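Local coordinates for bacterial regulatory proteins, tetR family (Corynebacterium glutamicum, PDB 3AQT), which binds resorcinol and probably acts as a TetR-family transcriptional repressor that attaches to DNA through a helix-turn-helix motif, at residues P119-A124 against R229-R234; G125-L130 against Q211-A216. All coordinates share one frame; numbering follows the deposited sequence.

Contact 1. Residues P119-A124 against R229-R234; sequences PAEVFA and REIASR. With RCO (resorcinol), chain D.
The guanidinium of Arg234 takes carboxylate oxygens of Glu121 and Glu230 at its edge, while CG1 of Ile231 lies over one face, 3.8 Å from the plane and toward the rim. Arg234 NH1 donates to Glu121 OE1 at 2.7 Å. This bond is part of a salt bridge. The oxygen lies close to the guanidinium plane, yet it is met from above its own carboxylate plane, 45° out of it. The two planes stand 87° apart. Behind the charged tip, Arg234 CD rests 3.3 Å from Glu121 CD. The arginine chain is extended from CG to NE (chi2 and chi3 both 178°), which carries the guanidinium past the carboxylate to Glu230. There Arg234 NE donates to Glu230 OE2 at 3.0 Å. One arginine thus joins two acids in a salt-bridge network, which probably offsets their like charges.

Beside this network the contact is apolar. Ile231 CG2 lies 4.3 Å from Ala120 CB and also touches Glu121 CA. On the ligand side, the ring of Phe123 receives resorcinol O3 at its edge, 3.3 Å from Phe123 CD1. Phe123 also touches Leu166 of helix 159-171. Ile231 packs on Leu218 of helix 209-220. The contact therefore joins the start of helix 119-134 to the last turn of helix 225-231 and the beta turn from Ile231 to Arg234.

Contact 2. Residues G125-L130 against Q211-A216; sequences GSLRHL and QIFAAA. With RCO (resorcinol), chain D.
Gln211 meets the guanidinium of Arg128 with its aliphatic part. Its CG lies over one face, 3.5 Å from the plane and toward the rim. The amide and guanidinium planes are turned 67° apart. Gln211 NE2 comes within 3.7 Å of Arg128 NH2, without a hydrogen bond. Phe213 follows, its CE2 4.3 Å from Leu127 CB. Its side chain also packs on Leu191 and Ala194 of helix 180-199, and on Cys186 of the second subunit. Ala214 sits where the backbones come nearest, opposite Leu127. Its CB touches Arg128 CG at 3.7 Å. The helix segments run roughly antiparallel, at 140°, with axes 8.7 Å apart.

Arg128 bends at chi3 (60°), which turns the guanidinium aside from the aliphatic stem that meets Ala214. Its polar partners lie beyond the two segments: NE forms a salt bridge with Asp210, and NH1 donates to Arg234 O.

Resorcinol lies against helix 119-134. Ser126 CB is 3.4 Å from its C3, and Leu127 CD2 is 3.8 Å from its C5. Across the contact no hydrogen bond forms. Van der Waals packing joins the helices, and Leu127 links it to the ligand pocket. Buried Arg128 probably has its charge balanced by Asp210, not here.

In the fold
Both contacts use helix 119-134, contact 1 its first turns and contact 2 the turns just after. Their centres are 8 Å apart. Along the chain the order is 119-124, 125-130, 211-216 and 229-234, so contact 2 falls within the span that contact 1 closes. Helices 209-220 and 225-231 follow each other and pack along the same helix. The two contacts touch through Arg128 and Arg234. All four segments lie in the tetracyclin repressor-like C-terminal domain. Helix 119-134 brings pocket residues from both contacts to resorcinol, which also hydrogen-bonds Asp165. The C-terminal helices thus pack against a helix that lines the pocket.

Contact 1. Residues P119-A124 against R229-R234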
ATOM      1  N   PRO B 119      -7.047  24.311  -4.415  1.00 35.66           N
ATOM      2  CA  PRO B 119      -6.481  23.263  -3.567  1.00 35.80           C
ATOM      3  C   PRO B 119      -6.419  21.938  -4.327  1.00 35.68           C
ATOM      4  O   PRO B 119      -5.518  21.124  -4.118  1.00 36.95           O
ATOM      5  CB  PRO B 119      -7.454  23.209  -2.381  1.00 34.88           C
ATOM      6  CG  PRO B 119      -7.996  24.603  -2.322  1.00 35.22           C
ATOM      7  CD  PRO B 119      -8.224  24.924  -3.781  1.00 34.58           C
ATOM      8  N   ALA B 120      -7.378  21.731  -5.215  1.00 33.76           N
ATOM      9  CA  ALA B 120      -7.427  20.507  -5.996  1.00 34.92           C
ATOM     10  C   ALA B 120      -6.232  20.411  -6.928  1.00 33.98           C
ATOM     11  O   ALA B 120      -5.751  19.316  -7.203  1.00 34.07           O
ATOM     12  CB  ALA B 120      -8.723  20.441  -6.803  1.00 35.39           C
ATOM     13  N   GLU B 121      -5.748  21.555  -7.407  1.00 35.29           N
ATOM     14  CA  GLU B 121      -4.611  21.557  -8.323  1.00 35.42           C
ATOM     15  C   GLU B 121      -3.308  21.361  -7.559  1.00 35.50           C
ATOM     16  O   GLU B 121      -2.361  20.757  -8.065  1.00 35.74           O
ATOM     17  CB  GLU B 121      -4.552  22.863  -9.114  1.00 35.98           C
ATOM     18  CG  GLU B 121      -3.977  22.691 -10.513  1.00 39.39           C
ATOM     19  CD  GLU B 121      -3.844  24.010 -11.270  1.00 43.31           C
ATOM     20  OE1 GLU B 121      -4.748  24.872 -11.148  1.00 45.37           O
ATOM     21  OE2 GLU B 121      -2.842  24.179 -12.001  1.00 42.86           O
ATOM     22  N   VAL B 122      -3.265  21.881  -6.337  1.00 33.51           N
ATOM     23  CA  VAL B 122      -2.087  21.747  -5.504  1.00 33.86           C
ATOM     24  C   VAL B 122      -1.875  20.266  -5.211  1.00 34.64           C
ATOM     25  O   VAL B 122      -0.777  19.733  -5.379  1.00 33.47           O
ATOM     26  CB  VAL B 122      -2.264  22.508  -4.160  1.00 34.46           C
ATOM     27  CG1 VAL B 122      -1.088  22.230  -3.240  1.00 31.97           C
ATOM     28  CG2 VAL B 122      -2.379  24.001  -4.420  1.00 33.77           C
ATOM     29  N   PHE B 123      -2.947  19.611  -4.777  1.00 33.91           N
ATOM     30  CA  PHE B 123      -2.923  18.196  -4.433  1.00 34.12           C
ATOM     31  C   PHE B 123      -2.612  17.330  -5.642  1.00 33.93           C
ATOM     32  O   PHE B 123      -1.749  16.450  -5.584  1.00 35.06           O
ATOM     33  CB  PHE B 123      -4.274  17.804  -3.843  1.00 35.01           C
ATOM     34  CG  PHE B 123      -4.333  16.400  -3.324  1.00 36.68           C
ATOM     35  CD1 PHE B 123      -3.382  15.933  -2.424  1.00 35.52           C
ATOM     36  CD2 PHE B 123      -5.377  15.555  -3.699  1.00 36.58           C
ATOM     37  CE1 PHE B 123      -3.468  14.649  -1.903  1.00 35.16           C
ATOM     38  CE2 PHE B 123      -5.471  14.269  -3.182  1.00 36.46           C
ATOM     39  CZ  PHE B 123      -4.514  13.815  -2.280  1.00 36.78           C
ATOM     40  N   ALA B 124      -3.314  17.590  -6.739  1.00 33.00           N
ATOM     41  CA  ALA B 124      -3.115  16.840  -7.967  1.00 32.30           C
ATOM     42  C   ALA B 124      -1.709  17.034  -8.517  1.00 31.93           C
ATOM     43  O   ALA B 124      -1.044  16.075  -8.903  1.00 33.82           O
ATOM     44  CB  ALA B 124      -4.136  17.270  -9.003  1.00 31.57           C
ATOM     45  N   ARG B 229     -10.495  14.742 -13.992  1.00 42.75           N
ATOM     46  CA  ARG B 229      -9.619  14.502 -15.129  1.00 44.39           C
ATOM     47  C   ARG B 229      -9.065  15.823 -15.669  1.00 44.66           C
ATOM     48  O   ARG B 229      -7.865  15.961 -15.914  1.00 43.62           O
ATOM     49  CB  ARG B 229     -10.401  13.755 -16.217  1.00 47.31           C
ATOM     50  CG  ARG B 229      -9.631  13.485 -17.497  1.00 51.58           C
ATOM     51  CD  ARG B 229      -8.411  12.617 -17.246  1.00 57.79           C
ATOM     52  NE  ARG B 229      -7.470  12.679 -18.363  1.00 63.12           N
ATOM     53  CZ  ARG B 229      -6.328  12.001 -18.416  1.00 66.08           C
ATOM     54  NH1 ARG B 229      -5.984  11.202 -17.412  1.00 69.00           N
ATOM     55  NH2 ARG B 229      -5.526  12.124 -19.467  1.00 66.43           N
ATOM     56  N   GLU B 230      -9.946  16.799 -15.847  1.00 45.57           N
ATOM     57  CA  GLU B 230      -9.540  18.102 -16.358  1.00 45.35           C
ATOM     58  C   GLU B 230      -8.500  18.760 -15.461  1.00 44.01           C
ATOM     59  O   GLU B 230      -7.498  19.295 -15.939  1.00 43.17           O
ATOM     60  CB  GLU B 230     -10.760  19.020 -16.487  1.00 46.31           C
ATOM     61  CG  GLU B 230     -10.417  20.486 -16.700  1.00 49.32           C
ATOM     62  CD  GLU B 230     -10.593  21.334 -15.448  1.00 50.46           C
ATOM     63  OE1 GLU B 230     -11.663  21.233 -14.804  1.00 51.26           O
ATOM     64  OE2 GLU B 230      -9.668  22.110 -15.116  1.00 49.90           O
ATOM     65  N   ILE B 231      -8.745  18.732 -14.157  1.00 41.82           N
ATOM     66  CA  ILE B 231      -7.817  19.341 -13.222  1.00 42.27           C
ATOM     67  C   ILE B 231      -6.455  18.650 -13.256  1.00 42.48           C
ATOM     68  O   ILE B 231      -5.422  19.301 -13.162  1.00 43.18           O
ATOM     69  CB  ILE B 231      -8.366  19.293 -11.794  1.00 43.06           C
ATOM     70  CG1 ILE B 231      -9.678  20.072 -11.728  1.00 43.76           C
ATOM     71  CG2 ILE B 231      -7.343  19.876 -10.831  1.00 42.52           C
ATOM     72  CD1 ILE B 231      -9.668  21.502 -11.177  1.00 47.18           C
ATOM     73  N   ALA B 232      -6.455  17.332 -13.405  1.00 41.97           N
ATOM     74  CA  ALA B 232      -5.212  16.583 -13.439  1.00 41.27           C
ATOM     75  C   ALA B 232      -4.478  16.737 -14.758  1.00 41.33           C
ATOM     76  O   ALA B 232      -3.364  16.228 -14.912  1.00 42.49           O
ATOM     77  CB  ALA B 232      -5.484  15.118 -13.172  1.00 43.08           C
ATOM     78  N   SER B 233      -5.093  17.432 -15.710  1.00 40.90           N
ATOM     79  CA  SER B 233      -4.475  17.631 -17.019  1.00 41.34           C
ATOM     80  C   SER B 233      -3.928  19.043 -17.232  1.00 40.29           C
ATOM     81  O   SER B 233      -3.403  19.351 -18.297  1.00 39.02           O
ATOM     82  CB  SER B 233      -5.481  17.316 -18.125  1.00 43.90           C
ATOM     83  OG  SER B 233      -6.539  18.267 -18.124  1.00 48.30           O
ATOM     84  N   ARG B 234      -4.054  19.902 -16.225  1.00 39.34           N
ATOM     85  CA  ARG B 234      -3.554  21.268 -16.327  1.00 38.46           C
ATOM     86  C   ARG B 234      -2.038  21.290 -16.457  1.00 39.92           C
ATOM     87  O   ARG B 234      -1.358  20.394 -15.975  1.00 39.61           O
ATOM     88  CB  ARG B 234      -3.973  22.064 -15.098  1.00 35.79           C
ATOM     89  CG  ARG B 234      -5.463  22.220 -14.984  1.00 32.39           C
ATOM     90  CD  ARG B 234      -5.846  22.964 -13.732  1.00 28.79           C
ATOM     91  NE  ARG B 234      -7.289  23.127 -13.680  1.00 29.43           N
ATOM     92  CZ  ARG B 234      -7.946  23.685 -12.676  1.00 32.45           C
ATOM     93  NH1 ARG B 234      -7.284  24.140 -11.620  1.00 33.83           N
ATOM     94  NH2 ARG B 234      -9.270  23.785 -12.728  1.00 29.42           N
TER
HETATM   95  C1  RCO D 230       2.920  16.436  -0.920  1.00 36.64           C
HETATM   96  C2  RCO D 230       1.746  17.251  -0.977  1.00 36.01           C
HETATM   97  C3  RCO D 230       0.518  16.696  -1.430  1.00 36.04           C
HETATM   98  C4  RCO D 230       0.470  15.343  -1.812  1.00 37.06           C
HETATM   99  C5  RCO D 230       1.622  14.542  -1.755  1.00 36.48           C
HETATM  100  C6  RCO D 230       2.853  15.090  -1.306  1.00 36.69           C
HETATM  101  O1  RCO D 230       4.119  16.987  -0.478  1.00 40.05           O
HETATM  102  O3  RCO D 230      -0.640  17.464  -1.501  1.00 36.67           O

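Contact 2. Residues G125-L130 against Q211-A216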
ATOM      1  N   GLY B 125      -1.263  18.284  -8.555  1.00 31.41           N
ATOM      2  CA  GLY B 125       0.057  18.581  -9.073  1.00 29.67           C
ATOM      3  C   GLY B 125       1.152  17.932  -8.253  1.00 29.55           C
ATOM      4  O   GLY B 125       2.146  17.438  -8.798  1.00 28.85           O
ATOM      5  N   SER B 126       0.981  17.947  -6.937  1.00 27.79           N
ATOM      6  CA  SER B 126       1.958  17.345  -6.053  1.00 30.89           C
ATOM      7  C   SER B 126       2.076  15.861  -6.383  1.00 32.06           C
ATOM      8  O   SER B 126       3.183  15.337  -6.562  1.00 31.24           O
ATOM      9  CB  SER B 126       1.536  17.514  -4.590  1.00 30.70           C
ATOM     10  OG  SER B 126       1.438  18.882  -4.230  1.00 34.36           O
ATOM     11  N   LEU B 127       0.930  15.191  -6.470  1.00 32.07           N
ATOM     12  CA  LEU B 127       0.917  13.769  -6.769  1.00 31.26           C
ATOM     13  C   LEU B 127       1.528  13.467  -8.129  1.00 31.70           C
ATOM     14  O   LEU B 127       2.283  12.503  -8.273  1.00 32.68           O
ATOM     15  CB  LEU B 127      -0.512  13.229  -6.684  1.00 30.27           C
ATOM     16  CG  LEU B 127      -1.095  13.311  -5.266  1.00 31.53           C
ATOM     17  CD1 LEU B 127      -2.546  12.837  -5.257  1.00 31.28           C
ATOM     18  CD2 LEU B 127      -0.240  12.465  -4.320  1.00 30.83           C
ATOM     19  N   ARG B 128       1.227  14.296  -9.125  1.00 32.97           N
ATOM     20  CA  ARG B 128       1.778  14.068 -10.454  1.00 34.93           C
ATOM     21  C   ARG B 128       3.300  14.167 -10.432  1.00 36.33           C
ATOM     22  O   ARG B 128       3.981  13.425 -11.140  1.00 38.00           O
ATOM     23  CB  ARG B 128       1.184  15.056 -11.458  1.00 35.07           C
ATOM     24  CG  ARG B 128      -0.296  14.835 -11.709  1.00 35.06           C
ATOM     25  CD  ARG B 128      -0.863  15.914 -12.591  1.00 36.28           C
ATOM     26  NE  ARG B 128      -0.189  15.951 -13.883  1.00 38.05           N
ATOM     27  CZ  ARG B 128      -0.315  16.939 -14.764  1.00 37.23           C
ATOM     28  NH1 ARG B 128      -1.091  17.984 -14.496  1.00 35.67           N
ATOM     29  NH2 ARG B 128       0.326  16.874 -15.922  1.00 37.23           N
ATOM     30  N   HIS B 129       3.836  15.067  -9.613  1.00 36.73           N
ATOM     31  CA  HIS B 129       5.288  15.192  -9.515  1.00 37.77           C
ATOM     32  C   HIS B 129       5.903  13.934  -8.896  1.00 37.50           C
ATOM     33  O   HIS B 129       6.962  13.487  -9.332  1.00 37.25           O
ATOM     34  CB  HIS B 129       5.687  16.414  -8.676  1.00 37.78           C
ATOM     35  CG  HIS B 129       5.707  17.693  -9.449  1.00 37.24           C
ATOM     36  ND1 HIS B 129       6.493  17.868 -10.569  1.00 36.42           N
ATOM     37  CD2 HIS B 129       5.030  18.853  -9.278  1.00 36.97           C
ATOM     38  CE1 HIS B 129       6.299  19.081 -11.053  1.00 35.91           C
ATOM     39  NE2 HIS B 129       5.417  19.699 -10.288  1.00 39.24           N
ATOM     40  N   LEU B 130       5.246  13.373  -7.877  1.00 35.82           N
ATOM     41  CA  LEU B 130       5.759  12.170  -7.229  1.00 35.40           C
ATOM     42  C   LEU B 130       5.794  11.026  -8.237  1.00 36.09           C
ATOM     43  O   LEU B 130       6.797  10.327  -8.352  1.00 35.80           O
ATOM     44  CB  LEU B 130       4.904  11.797  -6.003  1.00 32.59           C
ATOM     45  CG  LEU B 130       4.974  12.789  -4.823  1.00 32.10           C
ATOM     46  CD1 LEU B 130       4.120  12.325  -3.668  1.00 29.09           C
ATOM     47  CD2 LEU B 130       6.416  12.929  -4.368  1.00 32.48           C
ATOM     48  N   GLN B 211      -1.377  11.761 -14.579  1.00 41.15           N
ATOM     49  CA  GLN B 211      -2.670  12.425 -14.670  1.00 40.97           C
ATOM     50  C   GLN B 211      -3.797  11.514 -14.222  1.00 39.82           C
ATOM     51  O   GLN B 211      -4.632  11.892 -13.398  1.00 39.90           O
ATOM     52  CB  GLN B 211      -2.930  12.887 -16.102  1.00 41.73           C
ATOM     53  CG  GLN B 211      -2.084  14.073 -16.539  1.00 43.36           C
ATOM     54  CD  GLN B 211      -2.442  14.551 -17.935  1.00 43.86           C
ATOM     55  OE1 GLN B 211      -3.589  14.436 -18.362  1.00 45.66           O
ATOM     56  NE2 GLN B 211      -1.468  15.105 -18.643  1.00 41.46           N
ATOM     57  N   ILE B 212      -3.811  10.305 -14.765  1.00 39.77           N
ATOM     58  CA  ILE B 212      -4.836   9.333 -14.436  1.00 40.05           C
ATOM     59  C   ILE B 212      -4.831   9.020 -12.950  1.00 37.97           C
ATOM     60  O   ILE B 212      -5.885   8.908 -12.331  1.00 38.31           O
ATOM     61  CB  ILE B 212      -4.636   8.041 -15.240  1.00 42.51           C
ATOM     62  CG1 ILE B 212      -4.726   8.354 -16.735  1.00 44.46           C
ATOM     63  CG2 ILE B 212      -5.695   7.020 -14.861  1.00 41.31           C
ATOM     64  CD1 ILE B 212      -4.190   7.260 -17.656  1.00 47.18           C
ATOM     65  N   PHE B 213      -3.647   8.884 -12.366  1.00 37.06           N
ATOM     66  CA  PHE B 213      -3.575   8.602 -10.945  1.00 35.73           C
ATOM     67  C   PHE B 213      -4.093   9.782 -10.124  1.00 34.28           C
ATOM     68  O   PHE B 213      -4.871   9.604  -9.187  1.00 34.38           O
ATOM     69  CB  PHE B 213      -2.142   8.281 -10.509  1.00 34.62           C
ATOM     70  CG  PHE B 213      -2.001   8.137  -9.019  1.00 33.53           C
ATOM     71  CD1 PHE B 213      -2.603   7.076  -8.353  1.00 35.10           C
ATOM     72  CD2 PHE B 213      -1.349   9.110  -8.272  1.00 33.25           C
ATOM     73  CE1 PHE B 213      -2.563   6.993  -6.963  1.00 34.64           C
ATOM     74  CE2 PHE B 213      -1.305   9.038  -6.885  1.00 34.57           C
ATOM     75  CZ  PHE B 213      -1.914   7.977  -6.228  1.00 34.52           C
ATOM     76  N   ALA B 214      -3.660  10.988 -10.475  1.00 33.50           N
ATOM     77  CA  ALA B 214      -4.090  12.176  -9.746  1.00 32.75           C
ATOM     78  C   ALA B 214      -5.603  12.339  -9.805  1.00 32.66           C
ATOM     79  O   ALA B 214      -6.239  12.711  -8.811  1.00 32.30           O
ATOM     80  CB  ALA B 214      -3.399  13.418 -10.304  1.00 32.90           C
ATOM     81  N   ALA B 215      -6.186  12.058 -10.968  1.00 32.90           N
ATOM     82  CA  ALA B 215      -7.635  12.185 -11.115  1.00 33.21           C
ATOM     83  C   ALA B 215      -8.360  11.266 -10.139  1.00 34.61           C
ATOM     84  O   ALA B 215      -9.320  11.674  -9.482  1.00 34.03           O
ATOM     85  CB  ALA B 215      -8.048  11.859 -12.541  1.00 33.66           C
ATOM     86  N   ALA B 216      -7.895  10.024 -10.042  1.00 35.10           N
ATOM     87  CA  ALA B 216      -8.509   9.056  -9.137  1.00 35.97           C
ATOM     88  C   ALA B 216      -8.427   9.530  -7.692  1.00 36.21           C
ATOM     89  O   ALA B 216      -9.370   9.337  -6.917  1.00 36.14           O
ATOM     90  CB  ALA B 216      -7.841   7.693  -9.280  1.00 35.76           C
TER
HETATM   91  C1  RCO D 230       2.920  16.436  -0.920  1.00 36.64           C
HETATM   92  C2  RCO D 230       1.746  17.251  -0.977  1.00 36.01           C
HETATM   93  C3  RCO D 230       0.518  16.696  -1.430  1.00 36.04           C
HETATM   94  C4  RCO D 230       0.470  15.343  -1.812  1.00 37.06           C
HETATM   95  C5  RCO D 230       1.622  14.542  -1.755  1.00 36.48           C
HETATM   96  C6  RCO D 230       2.853  15.090  -1.306  1.00 36.69           C
HETATM   97  O1  RCO D 230       4.119  16.987  -0.478  1.00 40.05           O
HETATM   98  O3  RCO D 230      -0.640  17.464  -1.501  1.00 36.67           O